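Sucrose 6(F)-phosphate phosphorylase (PDB 6S9V) is a bacterial phosphorylase of the alpha-amylase type, built on a TIM barrel. Local coordinates at residues Tyr153-Ile158 with Glu164-Thr169; Gln110-Lys115 with Asp123-Leu128; Leu128-Lys133 with Asp181-Ser186; Thr169-Thr174 with Val213-Lys218. All blocks are in the same frame, centred on the assembly; numbering follows the deposited sequence.

Contact 1: Tyr153-Ile158 with Glu164-Thr169; sequences YSTFKI and EEKVWT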
# COMPACT_ATOMS: atom_id res chain seq x y z
N TYR A 153 3.09 -23.76 4.45
CA TYR A 153 2.87 -24.65 3.33
C TYR A 153 1.49 -25.29 3.46
O TYR A 153 0.85 -25.23 4.51
CB TYR A 153 3.96 -25.74 3.23
CG TYR A 153 4.19 -26.50 4.50
CD1 TYR A 153 3.37 -27.56 4.86
CD2 TYR A 153 5.24 -26.18 5.35
CE1 TYR A 153 3.58 -28.27 6.02
CE2 TYR A 153 5.46 -26.88 6.51
CZ TYR A 153 4.63 -27.92 6.85
OH TYR A 153 4.84 -28.62 8.01
N SER A 154 1.05 -25.89 2.36
CA SER A 154 -0.25 -26.52 2.26
C SER A 154 -0.10 -27.84 1.52
O SER A 154 0.79 -28.00 0.67
CB SER A 154 -1.27 -25.63 1.54
OG SER A 154 -1.54 -24.45 2.26
N THR A 155 -1.00 -28.78 1.82
CA THR A 155 -0.97 -30.12 1.26
C THR A 155 -2.09 -30.28 0.24
O THR A 155 -3.24 -29.90 0.50
CB THR A 155 -1.11 -31.17 2.37
OG1 THR A 155 -0.06 -30.98 3.32
CG2 THR A 155 -1.03 -32.59 1.79
N PHE A 156 -1.76 -30.84 -0.92
CA PHE A 156 -2.71 -31.07 -1.98
C PHE A 156 -2.58 -32.50 -2.48
O PHE A 156 -1.54 -33.13 -2.35
CB PHE A 156 -2.50 -30.09 -3.14
CG PHE A 156 -2.67 -28.65 -2.76
CD1 PHE A 156 -3.90 -28.04 -2.83
CD2 PHE A 156 -1.58 -27.92 -2.32
CE1 PHE A 156 -4.05 -26.71 -2.48
CE2 PHE A 156 -1.72 -26.60 -1.96
CZ PHE A 156 -2.95 -26.00 -2.04
N LYS A 157 -3.66 -32.98 -3.09
CA LYS A 157 -3.71 -34.33 -3.64
C LYS A 157 -3.46 -34.24 -5.14
O LYS A 157 -4.15 -33.50 -5.85
CB LYS A 157 -5.08 -34.96 -3.37
CG LYS A 157 -5.25 -36.38 -3.90
CD LYS A 157 -6.71 -36.82 -3.79
CE LYS A 157 -6.90 -38.27 -4.22
NZ LYS A 157 -8.31 -38.73 -4.04
N ILE A 158 -2.46 -34.98 -5.62
CA ILE A 158 -2.20 -35.04 -7.05
C ILE A 158 -3.17 -36.06 -7.65
O ILE A 158 -3.22 -37.21 -7.21
CB ILE A 158 -0.75 -35.42 -7.35
CG1 ILE A 158 0.21 -34.45 -6.65
CG2 ILE A 158 -0.49 -35.42 -8.84
CD1 ILE A 158 -0.04 -32.98 -6.97
N GLU A 164 0.06 -37.31 -1.93
CA GLU A 164 -0.03 -36.02 -1.26
C GLU A 164 1.24 -35.24 -1.55
O GLU A 164 2.34 -35.79 -1.51
CB GLU A 164 -0.21 -36.18 0.25
CG GLU A 164 -1.46 -36.93 0.68
CD GLU A 164 -2.75 -36.19 0.37
OE1 GLU A 164 -2.67 -35.06 -0.15
OE2 GLU A 164 -3.83 -36.73 0.65
N GLU A 165 1.08 -33.96 -1.85
CA GLU A 165 2.20 -33.08 -2.15
C GLU A 165 2.05 -31.78 -1.39
O GLU A 165 0.97 -31.17 -1.40
CB GLU A 165 2.32 -32.78 -3.65
CG GLU A 165 3.59 -32.03 -4.01
CD GLU A 165 4.56 -32.85 -4.83
OE1 GLU A 165 4.14 -33.42 -5.85
OE2 GLU A 165 5.75 -32.93 -4.44
N LYS A 166 3.13 -31.34 -0.77
CA LYS A 166 3.17 -30.06 -0.07
C LYS A 166 3.85 -29.03 -0.96
O LYS A 166 4.85 -29.32 -1.62
CB LYS A 166 3.93 -30.19 1.25
CG LYS A 166 3.22 -31.04 2.28
CD LYS A 166 4.00 -31.10 3.58
CE LYS A 166 3.16 -31.67 4.71
NZ LYS A 166 3.11 -33.14 4.65
N VAL A 167 3.27 -27.83 -1.00
CA VAL A 167 3.87 -26.69 -1.69
C VAL A 167 3.83 -25.50 -0.74
O VAL A 167 2.97 -25.40 0.14
CB VAL A 167 3.16 -26.34 -3.02
CG1 VAL A 167 3.22 -27.52 -3.97
CG2 VAL A 167 1.73 -25.92 -2.76
N TRP A 168 4.78 -24.59 -0.93
CA TRP A 168 4.89 -23.43 -0.07
C TRP A 168 3.70 -22.49 -0.26
O TRP A 168 3.32 -22.17 -1.40
CB TRP A 168 6.21 -22.71 -0.34
CG TRP A 168 6.78 -22.03 0.85
CD1 TRP A 168 6.73 -20.70 1.15
CD2 TRP A 168 7.48 -22.66 1.93
NE1 TRP A 168 7.37 -20.45 2.34
CE2 TRP A 168 7.83 -21.65 2.84
CE3 TRP A 168 7.84 -23.98 2.21
CZ2 TRP A 168 8.54 -21.92 4.01
CZ3 TRP A 168 8.54 -24.25 3.37
CH2 TRP A 168 8.88 -23.22 4.26
N THR A 169 3.12 -22.05 0.85
CA THR A 169 2.02 -21.09 0.84
C THR A 169 2.25 -20.17 2.04
O THR A 169 1.91 -20.52 3.17
CB THR A 169 0.65 -21.77 0.92
OG1 THR A 169 0.53 -22.54 2.12
CG2 THR A 169 0.46 -22.70 -0.28

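Contact 2: Gln110-Lys115 with Asp123-Leu128; sequences QDFLKK and DMFITL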
# COMPACT_ATOMS: atom_id res chain seq x y z
N GLN A 110 -3.76 -25.70 -11.29
CA GLN A 110 -4.70 -26.80 -11.49
C GLN A 110 -4.11 -27.88 -12.40
O GLN A 110 -4.37 -29.07 -12.20
CB GLN A 110 -6.03 -26.28 -12.03
CG GLN A 110 -6.80 -25.51 -10.95
CD GLN A 110 -8.24 -25.20 -11.32
OE1 GLN A 110 -9.15 -25.48 -10.55
NE2 GLN A 110 -8.44 -24.61 -12.49
N ASP A 111 -3.32 -27.47 -13.40
CA ASP A 111 -2.63 -28.46 -14.23
C ASP A 111 -1.66 -29.27 -13.39
O ASP A 111 -1.59 -30.50 -13.52
CB ASP A 111 -1.91 -27.76 -15.38
CG ASP A 111 -1.43 -28.72 -16.45
OD1 ASP A 111 -2.26 -29.14 -17.29
OD2 ASP A 111 -0.23 -29.05 -16.46
N PHE A 112 -0.94 -28.60 -12.50
CA PHE A 112 -0.00 -29.28 -11.61
C PHE A 112 -0.72 -30.26 -10.69
O PHE A 112 -0.25 -31.39 -10.49
CB PHE A 112 0.77 -28.26 -10.78
CG PHE A 112 1.57 -28.87 -9.67
CD1 PHE A 112 2.69 -29.62 -9.95
CD2 PHE A 112 1.18 -28.72 -8.35
CE1 PHE A 112 3.42 -30.20 -8.93
CE2 PHE A 112 1.90 -29.29 -7.33
CZ PHE A 112 3.03 -30.03 -7.62
N LEU A 113 -1.86 -29.86 -10.13
CA LEU A 113 -2.58 -30.78 -9.25
C LEU A 113 -3.11 -31.98 -10.02
O LEU A 113 -3.28 -33.05 -9.44
CB LEU A 113 -3.74 -30.06 -8.56
CG LEU A 113 -3.36 -29.09 -7.44
CD1 LEU A 113 -4.63 -28.63 -6.75
CD2 LEU A 113 -2.39 -29.71 -6.43
N LYS A 114 -3.37 -31.81 -11.32
CA LYS A 114 -3.83 -32.93 -12.14
C LYS A 114 -2.68 -33.88 -12.45
O LYS A 114 -2.81 -35.10 -12.28
CB LYS A 114 -4.46 -32.39 -13.42
CG LYS A 114 -4.94 -33.46 -14.41
CD LYS A 114 -5.36 -32.80 -15.72
CE LYS A 114 -5.65 -33.80 -16.82
NZ LYS A 114 -7.07 -34.24 -16.81
N LYS A 115 -1.55 -33.34 -12.90
CA LYS A 115 -0.48 -34.16 -13.46
C LYS A 115 0.75 -34.27 -12.57
O LYS A 115 1.66 -35.04 -12.90
CB LYS A 115 -0.05 -33.63 -14.84
CG LYS A 115 -1.16 -33.64 -15.87
CD LYS A 115 -0.70 -33.02 -17.18
CE LYS A 115 -1.83 -32.94 -18.20
NZ LYS A 115 -1.43 -32.19 -19.43
N ASP A 123 7.43 -26.56 -12.10
CA ASP A 123 8.57 -25.77 -11.62
C ASP A 123 8.19 -24.35 -11.23
O ASP A 123 9.03 -23.65 -10.65
CB ASP A 123 9.65 -25.74 -12.70
CG ASP A 123 10.98 -25.17 -12.20
OD1 ASP A 123 11.47 -25.62 -11.15
OD2 ASP A 123 11.53 -24.27 -12.88
N MET A 124 6.97 -23.90 -11.52
CA MET A 124 6.56 -22.57 -11.10
C MET A 124 6.32 -22.47 -9.60
O MET A 124 6.27 -21.36 -9.06
CB MET A 124 5.28 -22.14 -11.84
CG MET A 124 5.45 -21.93 -13.32
SD MET A 124 3.91 -21.51 -14.14
CE MET A 124 3.64 -19.87 -13.49
N PHE A 125 6.17 -23.61 -8.92
CA PHE A 125 5.76 -23.64 -7.52
C PHE A 125 6.87 -24.20 -6.65
O PHE A 125 7.77 -24.92 -7.11
CB PHE A 125 4.47 -24.45 -7.38
CG PHE A 125 3.42 -24.06 -8.38
CD1 PHE A 125 2.80 -22.83 -8.30
CD2 PHE A 125 3.11 -24.90 -9.44
CE1 PHE A 125 1.85 -22.45 -9.23
CE2 PHE A 125 2.17 -24.52 -10.38
CZ PHE A 125 1.55 -23.30 -10.28
N ILE A 126 6.82 -23.84 -5.37
CA ILE A 126 7.87 -24.23 -4.42
C ILE A 126 7.41 -25.53 -3.77
O ILE A 126 6.90 -25.57 -2.65
CB ILE A 126 8.16 -23.12 -3.39
CG1 ILE A 126 8.51 -21.81 -4.10
CG2 ILE A 126 9.29 -23.54 -2.47
CD1 ILE A 126 8.70 -20.62 -3.15
N THR A 127 7.55 -26.62 -4.52
CA THR A 127 7.45 -27.93 -3.91
C THR A 127 8.55 -28.07 -2.86
O THR A 127 9.66 -27.56 -3.05
CB THR A 127 7.54 -29.03 -4.97
OG1 THR A 127 8.61 -28.73 -5.87
CG2 THR A 127 6.23 -29.12 -5.75
N LEU A 128 8.24 -28.72 -1.74
CA LEU A 128 9.15 -28.67 -0.61
C LEU A 128 10.48 -29.36 -0.89
O LEU A 128 11.45 -29.14 -0.15
CB LEU A 128 8.51 -29.29 0.64
CG LEU A 128 7.26 -28.60 1.20
CD1 LEU A 128 7.09 -28.98 2.67
CD2 LEU A 128 7.28 -27.10 1.05

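Contact 3: Leu128-Lys133 with Asp181-Ser186; sequences LDKLWK and DLDVNS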
# COMPACT_ATOMS: atom_id res chain seq x y z
N LEU A 128 8.24 -28.72 -1.74
CA LEU A 128 9.15 -28.67 -0.61
C LEU A 128 10.48 -29.36 -0.89
O LEU A 128 11.45 -29.14 -0.15
CB LEU A 128 8.51 -29.29 0.64
CG LEU A 128 7.26 -28.60 1.20
CD1 LEU A 128 7.09 -28.98 2.67
CD2 LEU A 128 7.28 -27.10 1.05
N ASP A 129 10.56 -30.20 -1.92
CA ASP A 129 11.85 -30.80 -2.28
C ASP A 129 12.87 -29.76 -2.73
O ASP A 129 14.06 -30.06 -2.79
CB ASP A 129 11.67 -31.86 -3.37
CG ASP A 129 11.04 -31.31 -4.63
OD1 ASP A 129 10.60 -30.14 -4.64
OD2 ASP A 129 10.99 -32.06 -5.63
N LYS A 130 12.42 -28.55 -3.08
CA LYS A 130 13.34 -27.47 -3.41
C LYS A 130 14.00 -26.86 -2.17
O LYS A 130 14.99 -26.14 -2.31
CB LYS A 130 12.62 -26.38 -4.20
CG LYS A 130 12.17 -26.81 -5.60
CD LYS A 130 11.41 -25.70 -6.31
CE LYS A 130 11.17 -26.02 -7.78
NZ LYS A 130 10.39 -24.94 -8.49
N LEU A 131 13.47 -27.14 -0.98
CA LEU A 131 14.02 -26.62 0.27
C LEU A 131 14.67 -27.69 1.13
O LEU A 131 15.60 -27.38 1.88
CB LEU A 131 12.92 -25.92 1.07
CG LEU A 131 12.35 -24.67 0.39
CD1 LEU A 131 11.07 -24.22 1.08
CD2 LEU A 131 13.39 -23.55 0.36
N TRP A 132 14.19 -28.92 1.07
CA TRP A 132 14.70 -30.03 1.86
C TRP A 132 14.91 -31.20 0.91
O TRP A 132 14.09 -31.44 0.02
CB TRP A 132 13.74 -30.40 3.00
CG TRP A 132 13.66 -29.34 4.05
CD1 TRP A 132 14.63 -28.99 4.95
CD2 TRP A 132 12.55 -28.46 4.30
NE1 TRP A 132 14.19 -27.96 5.75
CE2 TRP A 132 12.92 -27.62 5.37
CE3 TRP A 132 11.29 -28.31 3.73
CZ2 TRP A 132 12.06 -26.65 5.88
CZ3 TRP A 132 10.44 -27.34 4.23
CH2 TRP A 132 10.83 -26.52 5.30
N LYS A 133 16.00 -31.95 1.12
CA LYS A 133 16.35 -33.03 0.21
C LYS A 133 15.17 -33.97 -0.05
O LYS A 133 14.92 -34.35 -1.20
CB LYS A 133 17.54 -33.83 0.74
CG LYS A 133 17.89 -35.03 -0.14
CD LYS A 133 19.08 -35.82 0.37
CE LYS A 133 19.53 -36.85 -0.66
NZ LYS A 133 18.52 -37.92 -0.90
N ASP A 181 2.65 -20.02 -3.50
CA ASP A 181 3.84 -19.21 -3.74
C ASP A 181 4.47 -19.58 -5.08
O ASP A 181 4.53 -20.75 -5.46
CB ASP A 181 4.86 -19.39 -2.62
CG ASP A 181 4.53 -18.59 -1.37
OD1 ASP A 181 3.34 -18.53 -1.01
OD2 ASP A 181 5.46 -18.06 -0.73
N LEU A 182 4.93 -18.55 -5.79
CA LEU A 182 5.67 -18.71 -7.03
C LEU A 182 7.16 -18.85 -6.75
O LEU A 182 7.69 -18.21 -5.83
CB LEU A 182 5.44 -17.52 -7.96
CG LEU A 182 4.00 -17.30 -8.45
CD1 LEU A 182 3.87 -15.93 -9.09
CD2 LEU A 182 3.63 -18.39 -9.42
N ASP A 183 7.84 -19.68 -7.53
CA ASP A 183 9.29 -19.81 -7.45
C ASP A 183 9.90 -18.79 -8.41
O ASP A 183 9.93 -19.01 -9.62
CB ASP A 183 9.72 -21.23 -7.80
CG ASP A 183 11.22 -21.43 -7.68
OD1 ASP A 183 11.94 -20.46 -7.40
OD2 ASP A 183 11.67 -22.57 -7.88
N VAL A 184 10.38 -17.67 -7.87
CA VAL A 184 10.91 -16.62 -8.72
C VAL A 184 12.26 -16.98 -9.33
O VAL A 184 12.76 -16.25 -10.20
CB VAL A 184 11.02 -15.27 -7.97
CG1 VAL A 184 9.65 -14.84 -7.47
CG2 VAL A 184 12.02 -15.35 -6.83
N ASN A 185 12.88 -18.07 -8.89
CA ASN A 185 14.06 -18.61 -9.56
C ASN A 185 13.72 -19.39 -10.83
O ASN A 185 14.62 -19.69 -11.61
CB ASN A 185 14.85 -19.51 -8.62
CG ASN A 185 15.42 -18.76 -7.44
OD1 ASN A 185 15.78 -17.59 -7.55
ND2 ASN A 185 15.48 -19.43 -6.30
N SER A 186 12.45 -19.72 -11.04
CA SER A 186 12.05 -20.50 -12.19
C SER A 186 11.94 -19.61 -13.42
O SER A 186 11.30 -18.56 -13.39
CB SER A 186 10.70 -21.18 -11.93
OG SER A 186 10.14 -21.68 -13.13

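Contact 4: Thr169-Thr174 with Val213-Lys218; sequences TTFGKT and VGYVIK. With SO4 (sulfate ion), chain I; SO4 (sulfate ion), chain D.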
# COMPACT_ATOMS: atom_id res chain seq x y z
N THR A 169 3.12 -22.05 0.85
CA THR A 169 2.02 -21.09 0.84
C THR A 169 2.25 -20.17 2.04
O THR A 169 1.91 -20.52 3.17
CB THR A 169 0.65 -21.77 0.92
OG1 THR A 169 0.53 -22.54 2.12
CG2 THR A 169 0.46 -22.70 -0.28
N THR A 170 2.87 -19.01 1.78
CA THR A 170 3.18 -18.06 2.85
C THR A 170 1.91 -17.53 3.49
O THR A 170 1.86 -17.34 4.71
CB THR A 170 4.01 -16.90 2.29
OG1 THR A 170 5.29 -17.38 1.87
CG2 THR A 170 4.19 -15.81 3.33
N PHE A 171 0.89 -17.24 2.69
CA PHE A 171 -0.35 -16.64 3.15
C PHE A 171 -1.53 -17.58 2.90
O PHE A 171 -1.46 -18.49 2.07
CB PHE A 171 -0.63 -15.31 2.42
CG PHE A 171 0.47 -14.31 2.56
CD1 PHE A 171 0.58 -13.56 3.71
CD2 PHE A 171 1.40 -14.13 1.54
CE1 PHE A 171 1.58 -12.62 3.84
CE2 PHE A 171 2.41 -13.20 1.67
CZ PHE A 171 2.51 -12.45 2.83
N GLY A 172 -2.62 -17.33 3.61
CA GLY A 172 -3.84 -18.05 3.36
C GLY A 172 -4.61 -18.30 4.64
O GLY A 172 -4.12 -18.95 5.56
N LYS A 173 -5.83 -17.77 4.69
CA LYS A 173 -6.69 -17.96 5.86
C LYS A 173 -7.38 -19.31 5.86
O LYS A 173 -7.84 -19.75 6.91
CB LYS A 173 -7.73 -16.84 5.90
CG LYS A 173 -7.12 -15.45 6.07
CD LYS A 173 -8.21 -14.38 6.14
CE LYS A 173 -7.68 -13.07 6.72
NZ LYS A 173 -6.53 -12.53 5.95
N THR A 174 -7.47 -19.97 4.70
CA THR A 174 -7.97 -21.33 4.62
C THR A 174 -6.80 -22.30 4.57
O THR A 174 -5.68 -21.94 4.22
CB THR A 174 -8.86 -21.53 3.39
OG1 THR A 174 -8.09 -21.40 2.19
CG2 THR A 174 -9.98 -20.51 3.37
N VAL A 213 6.63 -8.33 -1.78
CA VAL A 213 7.89 -8.65 -2.45
C VAL A 213 8.92 -9.16 -1.45
O VAL A 213 9.79 -9.98 -1.80
CB VAL A 213 8.41 -7.42 -3.22
CG1 VAL A 213 8.82 -6.30 -2.28
CG2 VAL A 213 9.57 -7.82 -4.14
N GLY A 214 8.83 -8.75 -0.19
CA GLY A 214 9.80 -9.20 0.80
C GLY A 214 9.82 -10.69 1.01
O GLY A 214 10.79 -11.22 1.57
N TYR A 215 8.78 -11.41 0.57
CA TYR A 215 8.66 -12.83 0.83
C TYR A 215 9.16 -13.73 -0.29
O TYR A 215 9.15 -14.95 -0.13
CB TYR A 215 7.19 -13.17 1.12
CG TYR A 215 6.70 -12.54 2.39
CD1 TYR A 215 6.88 -13.16 3.61
CD2 TYR A 215 6.09 -11.29 2.37
CE1 TYR A 215 6.43 -12.59 4.77
CE2 TYR A 215 5.65 -10.70 3.54
CZ TYR A 215 5.82 -11.36 4.74
OH TYR A 215 5.40 -10.79 5.92
N VAL A 216 9.63 -13.17 -1.41
CA VAL A 216 9.85 -14.00 -2.58
C VAL A 216 11.04 -14.94 -2.45
O VAL A 216 11.07 -15.98 -3.11
CB VAL A 216 10.01 -13.17 -3.87
CG1 VAL A 216 8.72 -12.39 -4.16
CG2 VAL A 216 11.23 -12.24 -3.82
N ILE A 217 12.03 -14.63 -1.60
CA ILE A 217 13.19 -15.50 -1.44
C ILE A 217 13.00 -16.38 -0.21
O ILE A 217 12.89 -15.88 0.92
CB ILE A 217 14.50 -14.69 -1.32
CG1 ILE A 217 14.71 -13.81 -2.56
CG2 ILE A 217 15.69 -15.63 -1.12
CD1 ILE A 217 14.73 -14.56 -3.89
N LYS A 218 12.99 -17.68 -0.42
CA LYS A 218 12.98 -18.66 0.65
C LYS A 218 14.38 -19.26 0.76
O LYS A 218 14.97 -19.65 -0.25
CB LYS A 218 11.96 -19.77 0.40
CG LYS A 218 10.51 -19.36 0.64
CD LYS A 218 10.03 -18.35 -0.38
CE LYS A 218 8.53 -18.19 -0.34
NZ LYS A 218 8.05 -17.12 -1.23
S SO4 I . -6.57 -9.51 4.18
O1 SO4 I . -5.71 -10.69 4.21
O2 SO4 I . -5.73 -8.32 4.20
O3 SO4 I . -7.46 -9.52 5.33
O4 SO4 I . -7.37 -9.51 2.96
S SO4 D . 2.60 -8.35 5.73
O1 SO4 D . 4.07 -8.34 5.68
O2 SO4 D . 2.11 -9.48 6.52
O3 SO4 D . 2.15 -7.10 6.33
O4 SO4 D . 2.06 -8.48 4.38

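Contact 1: Tyr153-Ile158 with Glu164-Thr169
Thr-169 holds OG1 between its backbone N and carbonyl carbon (chi1 60°), and Ser-154 sets OG beside its own N (chi1 -65°). These torsions bring the two hydroxyls together just past the end of strand 164-168, with Ser-154 OG 2.8 Å from Thr-169 OG1 in a hydrogen bond. Ser-154 OG also takes part in a bond with Ser-177 N.

Strands 153-157 and 164-168 form an antiparallel beta hairpin. Ser-154 and Val-167 are a hydrogen-bonded pair, Ser-154 N to Val-167 O and Val-167 N to Ser-154 O, both 3.0 Å. Phe-156 and Glu-165 repeat the pattern, and Phe-156 N lies 2.8 Å from Glu-165 O.

Ser-154, Phe-156, Glu-165 and Val-167 share one face. There Phe-156 crosses Val-167 at about a right angle, with CE2 3.6 Å from Val-167 CG2. Helix 107-115 and strand 179-181 pack on this side.

Thr-155 and Lys-166 lie on the other face, side by side. Lys-166 CG is 3.4 Å from Thr-155 OG1. The Lys-166 chain lies side by side with Tyr-153, pointing the same way, and its CE is 3.7 Å from Tyr-153 CE1.

The hairpin is thus two-sided, and backbone bonds fix its register. Phe-156 and Val-167 are buried on one face, and the polar groups beside them, Ser-154 OG and the Glu-165 carboxylate, have partners in Ser-177 and Arg-117. The other face carries Thr-155, Lys-157, Glu-164 and Lys-166, largely polar and more exposed.

Contact 2: Gln110-Lys115 with Asp123-Leu128
The rings of Phe-112 and Phe-125 meet obliquely, with their planes at 45° and their centroids 5.8 Å apart. The closest atoms of these two residues are Phe-112 CB and Phe-125 CE2, at 4.0 Å. CB of Phe-112 thus meets one ring carbon of Phe-125.

Phe-112 sits on helix 107-115. Its CG lies opposite the backbone N (chi1 170°), which sends the ring out from the helix toward the loop 123-128. The far end of the ring reaches Thr-127, where Phe-112 CZ is 3.8 Å from the methyl CG2. The two side chains pass at a slant. Thr-127 offers only its methyl to the ring. Its OG1 is hydrogen-bonded to Asp-129 OD1 instead.

Phe-125 is held from within its own segment as well. Met-124 CB stands 4.0 Å above the Phe-125 ring plane, over the centre. Phe-109, one turn earlier on the helix, meets the Phe-125 ring edge-to-face. Between Phe-125 and Thr-127, Ile-126 is the centre of an inverse gamma turn, and the residues on either side of it both face Phe-112.

All three touching residues are buried. The contact is carbon against carbon and directs no polar group at another. It joins the C-terminal half of helix 107-115 to the loop that follows by dispersion and burial of carbon, so its geometry rests on shape and not on directed bonds.

Contact 3: Leu128-Lys133 with Asp181-Ser186
Lys-130 and Asp-183 form the salt bridge of this contact. Lys-130 NZ lies 2.8 Å from Asp-183 OD2, and the pair is also hydrogen-bonded. The two side chains come from opposite directions. Lys-130 is extended beyond CG, so its ammonium group spans the gap between the backbones. It meets OD2 at the anti lone pair, away from OD1. Behind NZ, Lys-130 CE is 3.5 Å from Asp-183 OD2. CG of Asp-183 is opposite the backbone N (chi1 -178°), which turns the carboxylate to the lysine.

Hydrogen bonds inside 181-186 hold the acceptor. Asn-185 N is 3.0 Å from Asp-183 OD1, which makes an Asx turn. This donor comes from above the carboxylate plane, 43° out of it. Ser-186 N bonds to Asp-183 O and closes a type I beta turn. Ser-186 itself is the N-cap of helix 187-202.

In segment 128-133, Leu-128 O accepts from Leu-131 N and Trp-132 N, just past the 3-10 segment 128-130 that carries Lys-130.

Lys-130 NZ has further partners in Asp-123 OD1 and Phe-125 O. One ammonium group thus bonds to two carboxylates and a carbonyl, a setting that would be expected to stabilise its positive charge.

Contact 4: Thr169-Thr174 with Val213-Lys218
Phe-171 and Tyr-215 form a T-shaped, edge-to-face pair between the loop after barrel strand 207-210 and the excursion after barrel strand 92-97, where the alpha-amylase family carries its domain B. Segment 213-218 is in the former. Segment 169-174 follows the hairpin strand 164-168.

Tyr-215 can be followed outward from CB. CB leaves the backbone toward segment 169-174, and CG stands beside the backbone N (chi1 -66°). Two groups come to the same side of the ring plane. The methyl CG2 of Thr-170 is nearest Tyr-215 CD1, 3.8 Å away and oblique to the ring. The edge of Phe-171 is nearest CE2 and CD2. Phe-171 CZ lies 3.7 Å from Tyr-215 CE2 and sits over the face, offset toward the rim. The ring planes are at 75°. At the tip, Tyr-215 OH donates to O1 of a sulfate ion, 2.8 Å away, and that O1 lies in the ring plane. Phe-225 adds another edge-to-face partner.

Phe-171 also lies about 3 Å from a bound BTB molecule. BTB and the sulfates probably come from the crystallisation liquor; BTB may still mark a pocket. A second sulfate is bound by Lys-173.

Thr-170 uses its two branches differently. CG2 packs on the tyrosine, while OG1 is hydrogen-bonded to Asp-181 OD2. Lys-218 makes a salt bridge to the same carboxylate oxygen. Its chain bends at chi2 (68°) and brings the ammonium group back to its own loop, where Lys-218 NZ is 2.7 Å from Tyr-215 O.

Overall arrangement
All four contacts lie in the part of the chain between barrel strands 92-97 and 207-210, or just after the latter. Contact 2 comes first and closes the short loop after helix 107-115. Contact 3 starts where contact 2 ends, at Leu-128, and closes a long loop back to the start of helix 187-202. Contact 1, the hairpin, is nested inside that loop. Contact 4 starts at Thr-169, where the hairpin ends, and reaches past helix 187-202 to the loop after barrel strand 207-210. It therefore crosses contact 3. Trp-168 ties the hairpin to Ile-126 and Asp-181 through backbone bonds, and Asp-181 joins contacts 3 and 4.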